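Local coordinates for protein ebony (PDB 6DYM) that probably forms the peptide bond joining beta-alanine to biogenic amines such as dopamine, this piece being the atypical C-terminal condensation domain of the insect nonribosomal peptide synthetase Ebony, at residues 73-84 with 116-127. Numbering follows the deposited sequence.
Sequences IGTALNFDARNE and LNQILHSFMMGT
The rings of F79 and F123 lie nearly parallel, planes 22° apart, but are slid so far that they barely overlap; F79 CD2 is 3.4 Å from F123 CE2. F123 reaches back over the opposite strand because its chi1 of 84° wedges CG between the backbone N and the carbonyl carbon, and the same CE2 packs 3.4 Å from L77 CB. One face of the H121 ring carries F123 CB, towards the rim, while at the ring's edge the carboxylate of E84 lies nearly coplanar with it. H121 ND1 donates to E84 OE2 almost straight, at a doubtfully short 2.3 Å. The R82 guanidinium has I119 CD1 over one face, 3.5 Å from NH1.

Two antiparallel strands pair here, with a classic beta bulge where F123 and M124 both face L77: L77 O accepts from both amides. The pairing runs on into the type I turn D80–N83, whose A81 N is bonded to I119 O. With CG anti to the backbone N (chi1 -175°), the D80 carboxylate reaches the backbone of 116-119. OD2 takes N117 N at 2.7 Å on its syn side, tilted out of the carboxylate plane, whereas OD1 accepts R82 N from above that plane, making an Asx turn, and also accepts from a water that receives I119 N.

These central strands of the mixed sheet lie between strands 62-66 and 158-163; a bulge on the strand running parallel to 158-163 is consistent with a GNAT-like fold. R82 salt-bridges D109 and bonds to R108 O, both on helix 93-111, in the connection between the two strands. On the face bearing T75, L77, F79 and M124, helix 41-58 packs against L77 and F79, and helix 14-25 against T75 and M124.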
ATOM      1  N   ILE A  73      -5.049  -1.903 -15.282  1.00 24.81           N
ATOM      2  CA  ILE A  73      -5.265  -0.522 -14.865  1.00 19.15           C
ATOM      3  C   ILE A  73      -5.046  -0.315 -13.377  1.00 23.76           C
ATOM      4  O   ILE A  73      -5.120   0.827 -12.911  1.00 25.33           O
ATOM      5  CB  ILE A  73      -6.668  -0.014 -15.262  1.00 23.65           C
ATOM      6  CG1 ILE A  73      -7.754  -0.839 -14.571  1.00 23.10           C
ATOM      7  CG2 ILE A  73      -6.851  -0.041 -16.775  1.00 25.09           C
ATOM      8  CD1 ILE A  73      -9.123  -0.191 -14.614  1.00 26.08           C
ATOM      9  N   GLY A  74      -4.791  -1.371 -12.614  1.00 24.44           N
ATOM     10  CA  GLY A  74      -4.568  -1.211 -11.185  1.00 24.52           C
ATOM     11  C   GLY A  74      -3.981  -2.470 -10.590  1.00 24.87           C
ATOM     12  O   GLY A  74      -3.989  -3.539 -11.209  1.00 21.27           O
ATOM     13  N   THR A  75      -3.468  -2.336  -9.368  1.00 20.64           N
ATOM     14  CA  THR A  75      -2.904  -3.504  -8.709  1.00 23.78           C
ATOM     15  C   THR A  75      -2.958  -3.324  -7.196  1.00 23.90           C
ATOM     16  O   THR A  75      -2.839  -2.210  -6.679  1.00 22.38           O
ATOM     17  CB  THR A  75      -1.462  -3.782  -9.172  1.00 25.22           C
ATOM     18  OG1 THR A  75      -1.050  -5.065  -8.683  1.00 26.48           O
ATOM     19  CG2 THR A  75      -0.491  -2.715  -8.660  1.00 25.01           C
ATOM     20  N   ALA A  76      -3.150  -4.443  -6.503  1.00 22.02           N
ATOM     21  CA  ALA A  76      -3.184  -4.485  -5.044  1.00 26.13           C
ATOM     22  C   ALA A  76      -2.184  -5.537  -4.585  1.00 26.92           C
ATOM     23  O   ALA A  76      -2.367  -6.729  -4.858  1.00 25.84           O
ATOM     24  CB  ALA A  76      -4.587  -4.804  -4.532  1.00 19.24           C
ATOM     25  N   LEU A  77      -1.133  -5.100  -3.900  1.00 22.15           N
ATOM     26  CA  LEU A  77      -0.078  -5.984  -3.415  1.00 24.51           C
ATOM     27  C   LEU A  77      -0.268  -6.208  -1.919  1.00 27.13           C
ATOM     28  O   LEU A  77      -0.325  -5.245  -1.148  1.00 24.62           O
ATOM     29  CB  LEU A  77       1.301  -5.388  -3.705  1.00 22.38           C
ATOM     30  CG  LEU A  77       1.504  -4.900  -5.143  1.00 29.92           C
ATOM     31  CD1 LEU A  77       2.944  -4.465  -5.369  1.00 29.19           C
ATOM     32  CD2 LEU A  77       1.106  -5.985  -6.138  1.00 22.12           C
ATOM     33  N   ASN A  78      -0.377  -7.473  -1.518  1.00 21.68           N
ATOM     34  CA  ASN A  78      -0.696  -7.841  -0.149  1.00 18.87           C
ATOM     35  C   ASN A  78       0.256  -8.916   0.342  1.00 24.21           C
ATOM     36  O   ASN A  78       0.724  -9.755  -0.433  1.00 21.82           O
ATOM     37  CB  ASN A  78      -2.128  -8.353  -0.031  1.00 21.74           C
ATOM     38  CG  ASN A  78      -3.123  -7.398  -0.624  1.00 25.24           C
ATOM     39  OD1 ASN A  78      -3.182  -6.241  -0.224  1.00 27.08           O
ATOM     40  ND2 ASN A  78      -3.903  -7.865  -1.597  1.00 23.01           N
ATOM     41  N   PHE A  79       0.514  -8.887   1.649  1.00 24.94           N
ATOM     42  CA  PHE A  79       1.266  -9.915   2.350  1.00 26.19           C
ATOM     43  C   PHE A  79       0.551 -10.254   3.650  1.00 23.64           C
ATOM     44  O   PHE A  79      -0.205  -9.447   4.198  1.00 24.07           O
ATOM     45  CB  PHE A  79       2.689  -9.467   2.698  1.00 22.71           C
ATOM     46  CG  PHE A  79       3.678  -9.621   1.585  1.00 29.29           C
ATOM     47  CD1 PHE A  79       3.983 -10.872   1.078  1.00 29.19           C
ATOM     48  CD2 PHE A  79       4.339  -8.516   1.078  1.00 27.17           C
ATOM     49  CE1 PHE A  79       4.907 -11.012   0.069  1.00 29.99           C
ATOM     50  CE2 PHE A  79       5.265  -8.650   0.067  1.00 28.78           C
ATOM     51  CZ  PHE A  79       5.551  -9.899  -0.435  1.00 31.35           C
ATOM     52  N   ASP A  80       0.795 -11.462   4.136  1.00 24.18           N
ATOM     53  CA  ASP A  80       0.560 -11.753   5.541  1.00 24.61           C
ATOM     54  C   ASP A  80       1.464 -10.852   6.372  1.00 23.05           C
ATOM     55  O   ASP A  80       2.690 -10.897   6.231  1.00 22.82           O
ATOM     56  CB  ASP A  80       0.845 -13.230   5.819  1.00 27.37           C
ATOM     57  CG  ASP A  80       0.495 -13.650   7.244  1.00 28.75           C
ATOM     58  OD1 ASP A  80       0.521 -12.807   8.165  1.00 25.82           O
ATOM     59  OD2 ASP A  80       0.198 -14.844   7.444  1.00 25.68           O
ATOM     60  N   ALA A  81       0.859 -10.018   7.223  1.00 22.19           N
ATOM     61  CA  ALA A  81       1.644  -9.052   7.986  1.00 27.99           C
ATOM     62  C   ALA A  81       2.729  -9.726   8.818  1.00 27.51           C
ATOM     63  O   ALA A  81       3.764  -9.113   9.099  1.00 27.75           O
ATOM     64  CB  ALA A  81       0.728  -8.224   8.885  1.00 23.39           C
ATOM     65  N   ARG A  82       2.519 -10.979   9.216  1.00 26.17           N
ATOM     66  CA  ARG A  82       3.479 -11.717  10.026  1.00 29.44           C
ATOM     67  C   ARG A  82       4.332 -12.681   9.198  1.00 36.41           C
ATOM     68  O   ARG A  82       4.932 -13.606   9.757  1.00 33.42           O
ATOM     69  CB  ARG A  82       2.746 -12.466  11.139  1.00 27.66           C
ATOM     70  CG  ARG A  82       1.863 -11.566  12.007  1.00 27.49           C
ATOM     71  CD  ARG A  82       1.513 -12.244  13.322  1.00 31.23           C
ATOM     72  NE  ARG A  82       0.579 -11.468  14.140  1.00 27.26           N
ATOM     73  CZ  ARG A  82       0.915 -10.383  14.832  1.00 29.63           C
ATOM     74  NH1 ARG A  82       0.008  -9.749  15.566  1.00 26.13           N
ATOM     75  NH2 ARG A  82       2.160  -9.931  14.792  1.00 29.65           N
ATOM     76  N   ASN A  83       4.406 -12.476   7.884  1.00 31.34           N
ATOM     77  CA  ASN A  83       5.135 -13.379   6.996  1.00 30.66           C
ATOM     78  C   ASN A  83       5.594 -12.615   5.754  1.00 29.80           C
ATOM     79  O   ASN A  83       5.422 -13.064   4.620  1.00 33.84           O
ATOM     80  CB  ASN A  83       4.274 -14.587   6.623  1.00 28.67           C
ATOM     81  CG  ASN A  83       5.086 -15.723   6.026  1.00 36.92           C
ATOM     82  OD1 ASN A  83       6.248 -15.912   6.373  1.00 31.35           O
ATOM     83  ND2 ASN A  83       4.475 -16.480   5.121  1.00 40.90           N
ATOM     84  N   GLU A  84       6.181 -11.440   5.961  1.00 29.58           N
ATOM     85  CA  GLU A  84       6.648 -10.497   4.953  1.00 33.56           C
ATOM     86  C   GLU A  84       8.135 -10.676   4.689  1.00 36.88           C
ATOM     87  O   GLU A  84       8.912 -10.882   5.628  1.00 45.19           O
ATOM     88  CB  GLU A  84       6.390  -9.057   5.400  1.00 40.58           C
ATOM     89  CG  GLU A  84       5.007  -8.573   5.040  1.00 36.17           C
ATOM     90  CD  GLU A  84       4.805  -7.083   5.247  1.00 44.08           C
ATOM     91  OE1 GLU A  84       5.771  -6.375   5.596  1.00 46.36           O
ATOM     92  OE2 GLU A  84       3.662  -6.620   5.060  1.00 42.02           O
ATOM     93  N   LEU A 116       0.096 -16.786  12.182  1.00 31.71           N
ATOM     94  CA  LEU A 116       0.076 -16.632  10.740  1.00 30.18           C
ATOM     95  C   LEU A 116      -1.360 -16.702  10.227  1.00 26.06           C
ATOM     96  O   LEU A 116      -2.265 -17.203  10.901  1.00 28.92           O
ATOM     97  CB  LEU A 116       0.936 -17.710  10.072  1.00 35.96           C
ATOM     98  CG  LEU A 116       2.441 -17.456   9.895  1.00 44.67           C
ATOM     99  CD1 LEU A 116       3.057 -16.736  11.091  1.00 45.88           C
ATOM    100  CD2 LEU A 116       3.177 -18.766   9.633  1.00 46.34           C
ATOM    101  N   ASN A 117      -1.562 -16.171   9.022  1.00 23.32           N
ATOM    102  CA  ASN A 117      -2.855 -16.215   8.342  1.00 28.80           C
ATOM    103  C   ASN A 117      -3.930 -15.470   9.132  1.00 25.55           C
ATOM    104  O   ASN A 117      -5.111 -15.820   9.082  1.00 25.08           O
ATOM    105  CB  ASN A 117      -3.288 -17.662   8.077  1.00 27.77           C
ATOM    106  CG  ASN A 117      -4.373 -17.764   7.027  1.00 36.19           C
ATOM    107  OD1 ASN A 117      -4.115 -18.210   5.914  1.00 41.17           O
ATOM    108  ND2 ASN A 117      -5.586 -17.341   7.369  1.00 37.75           N
ATOM    109  N   GLN A 118      -3.528 -14.440   9.874  1.00 24.67           N
ATOM    110  CA  GLN A 118      -4.450 -13.623  10.651  1.00 26.84           C
ATOM    111  C   GLN A 118      -4.583 -12.213  10.100  1.00 22.14           C
ATOM    112  O   GLN A 118      -5.697 -11.717   9.919  1.00 28.06           O
ATOM    113  CB  GLN A 118      -3.990 -13.557  12.117  1.00 29.26           C
ATOM    114  CG  GLN A 118      -3.982 -14.897  12.840  1.00 31.05           C
ATOM    115  CD  GLN A 118      -5.359 -15.320  13.306  1.00 36.39           C
ATOM    116  OE1 GLN A 118      -6.359 -14.667  13.004  1.00 39.84           O
ATOM    117  NE2 GLN A 118      -5.419 -16.420  14.049  1.00 45.32           N
ATOM    118  N   ILE A 119      -3.468 -11.553   9.826  1.00 20.96           N
ATOM    119  CA  ILE A 119      -3.454 -10.151   9.434  1.00 25.01           C
ATOM    120  C   ILE A 119      -3.060 -10.075   7.965  1.00 25.58           C
ATOM    121  O   ILE A 119      -1.913 -10.368   7.605  1.00 26.07           O
ATOM    122  CB  ILE A 119      -2.494  -9.337  10.308  1.00 26.29           C
ATOM    123  CG1 ILE A 119      -2.756  -9.611  11.792  1.00 24.65           C
ATOM    124  CG2 ILE A 119      -2.633  -7.870  10.008  1.00 20.31           C
ATOM    125  CD1 ILE A 119      -1.780  -8.909  12.706  1.00 23.91           C
ATOM    126  N   LEU A 120      -4.004  -9.672   7.117  1.00 23.32           N
ATOM    127  CA  LEU A 120      -3.713  -9.389   5.718  1.00 25.35           C
ATOM    128  C   LEU A 120      -3.255  -7.940   5.598  1.00 20.99           C
ATOM    129  O   LEU A 120      -4.035  -7.012   5.844  1.00 22.78           O
ATOM    130  CB  LEU A 120      -4.935  -9.645   4.837  1.00 21.14           C
ATOM    131  CG  LEU A 120      -4.631  -9.469   3.351  1.00 25.47           C
ATOM    132  CD1 LEU A 120      -3.629 -10.528   2.885  1.00 23.19           C
ATOM    133  CD2 LEU A 120      -5.904  -9.512   2.515  1.00 24.88           C
ATOM    134  N   HIS A 121      -1.999  -7.748   5.213  1.00 20.67           N
ATOM    135  CA  HIS A 121      -1.396  -6.423   5.120  1.00 18.14           C
ATOM    136  C   HIS A 121      -1.550  -5.922   3.691  1.00 22.03           C
ATOM    137  O   HIS A 121      -0.921  -6.453   2.771  1.00 23.88           O
ATOM    138  CB  HIS A 121       0.074  -6.457   5.530  1.00 21.07           C
ATOM    139  CG  HIS A 121       0.723  -5.107   5.553  1.00 33.34           C
ATOM    140  ND1 HIS A 121       2.086  -4.932   5.430  1.00 30.07           N
ATOM    141  CD2 HIS A 121       0.194  -3.866   5.678  1.00 30.36           C
ATOM    142  CE1 HIS A 121       2.369  -3.641   5.484  1.00 36.81           C
ATOM    143  NE2 HIS A 121       1.239  -2.973   5.635  1.00 36.64           N
ATOM    144  N   SER A 122      -2.400  -4.916   3.507  1.00 22.87           N
ATOM    145  CA  SER A 122      -2.510  -4.219   2.226  1.00 25.67           C
ATOM    146  C   SER A 122      -1.381  -3.204   2.178  1.00 29.63           C
ATOM    147  O   SER A 122      -1.467  -2.134   2.783  1.00 34.81           O
ATOM    148  CB  SER A 122      -3.870  -3.547   2.084  1.00 29.60           C
ATOM    149  OG  SER A 122      -3.957  -2.844   0.852  1.00 37.78           O
ATOM    150  N   PHE A 123      -0.298  -3.535   1.481  1.00 29.96           N
ATOM    151  CA  PHE A 123       0.885  -2.701   1.600  1.00 41.33           C
ATOM    152  C   PHE A 123       1.136  -1.808   0.393  1.00 37.20           C
ATOM    153  O   PHE A 123       1.777  -0.766   0.552  1.00 31.31           O
ATOM    154  CB  PHE A 123       2.115  -3.565   1.928  1.00 42.74           C
ATOM    155  CG  PHE A 123       2.780  -4.197   0.741  1.00 36.12           C
ATOM    156  CD1 PHE A 123       3.877  -3.596   0.143  1.00 39.06           C
ATOM    157  CD2 PHE A 123       2.357  -5.421   0.267  1.00 37.92           C
ATOM    158  CE1 PHE A 123       4.510  -4.180  -0.938  1.00 38.21           C
ATOM    159  CE2 PHE A 123       2.990  -6.018  -0.814  1.00 41.98           C
ATOM    160  CZ  PHE A 123       4.066  -5.392  -1.418  1.00 38.56           C
ATOM    161  N   MET A 124       0.621  -2.151  -0.789  1.00 31.34           N
ATOM    162  CA  MET A 124       0.648  -1.238  -1.924  1.00 31.94           C
ATOM    163  C   MET A 124      -0.641  -1.361  -2.721  1.00 32.21           C
ATOM    164  O   MET A 124      -1.165  -2.463  -2.914  1.00 32.56           O
ATOM    165  CB  MET A 124       1.850  -1.485  -2.854  1.00 34.15           C
ATOM    166  CG  MET A 124       3.204  -1.244  -2.208  1.00 49.92           C
ATOM    167  SD  MET A 124       4.558  -1.019  -3.379  1.00 61.70           S
ATOM    168  CE  MET A 124       5.953  -0.879  -2.263  1.00 46.99           C
ATOM    169  N   MET A 125      -1.148  -0.214  -3.164  1.00 30.80           N
ATOM    170  CA  MET A 125      -2.275  -0.130  -4.083  1.00 28.74           C
ATOM    171  C   MET A 125      -1.970   0.983  -5.072  1.00 40.12           C
ATOM    172  O   MET A 125      -1.527   2.062  -4.667  1.00 43.26           O
ATOM    173  CB  MET A 125      -3.585   0.159  -3.340  1.00 36.66           C
ATOM    174  CG  MET A 125      -4.808  -0.521  -3.923  1.00 41.77           C
ATOM    175  SD  MET A 125      -6.285  -0.309  -2.901  1.00 46.46           S
ATOM    176  CE  MET A 125      -6.500  -1.947  -2.209  1.00 32.03           C
ATOM    177  N   GLY A 126      -2.184   0.726  -6.353  1.00 26.96           N
ATOM    178  CA  GLY A 126      -1.896   1.720  -7.374  1.00 25.94           C
ATOM    179  C   GLY A 126      -2.806   1.555  -8.568  1.00 29.74           C
ATOM    180  O   GLY A 126      -3.334   0.469  -8.824  1.00 25.39           O
ATOM    181  N   THR A 127      -2.997   2.651  -9.300  1.00 26.03           N
ATOM    182  CA  THR A 127      -3.778   2.663 -10.528  1.00 31.25           C
ATOM    183  C   THR A 127      -2.955   3.300 -11.636  1.00 24.98           C
ATOM    184  O   THR A 127      -2.075   4.125 -11.373  1.00 26.34           O
ATOM    185  CB  THR A 127      -5.080   3.446 -10.374  1.00 27.98           C
ATOM    186  OG1 THR A 127      -4.768   4.783  -9.968  1.00 30.36           O
ATOM    187  CG2 THR A 127      -5.994   2.798  -9.348  1.00 27.20           C
TER
HETATM  188  O   HOH W   1      -1.198 -12.990  10.256  1.00 24.86           O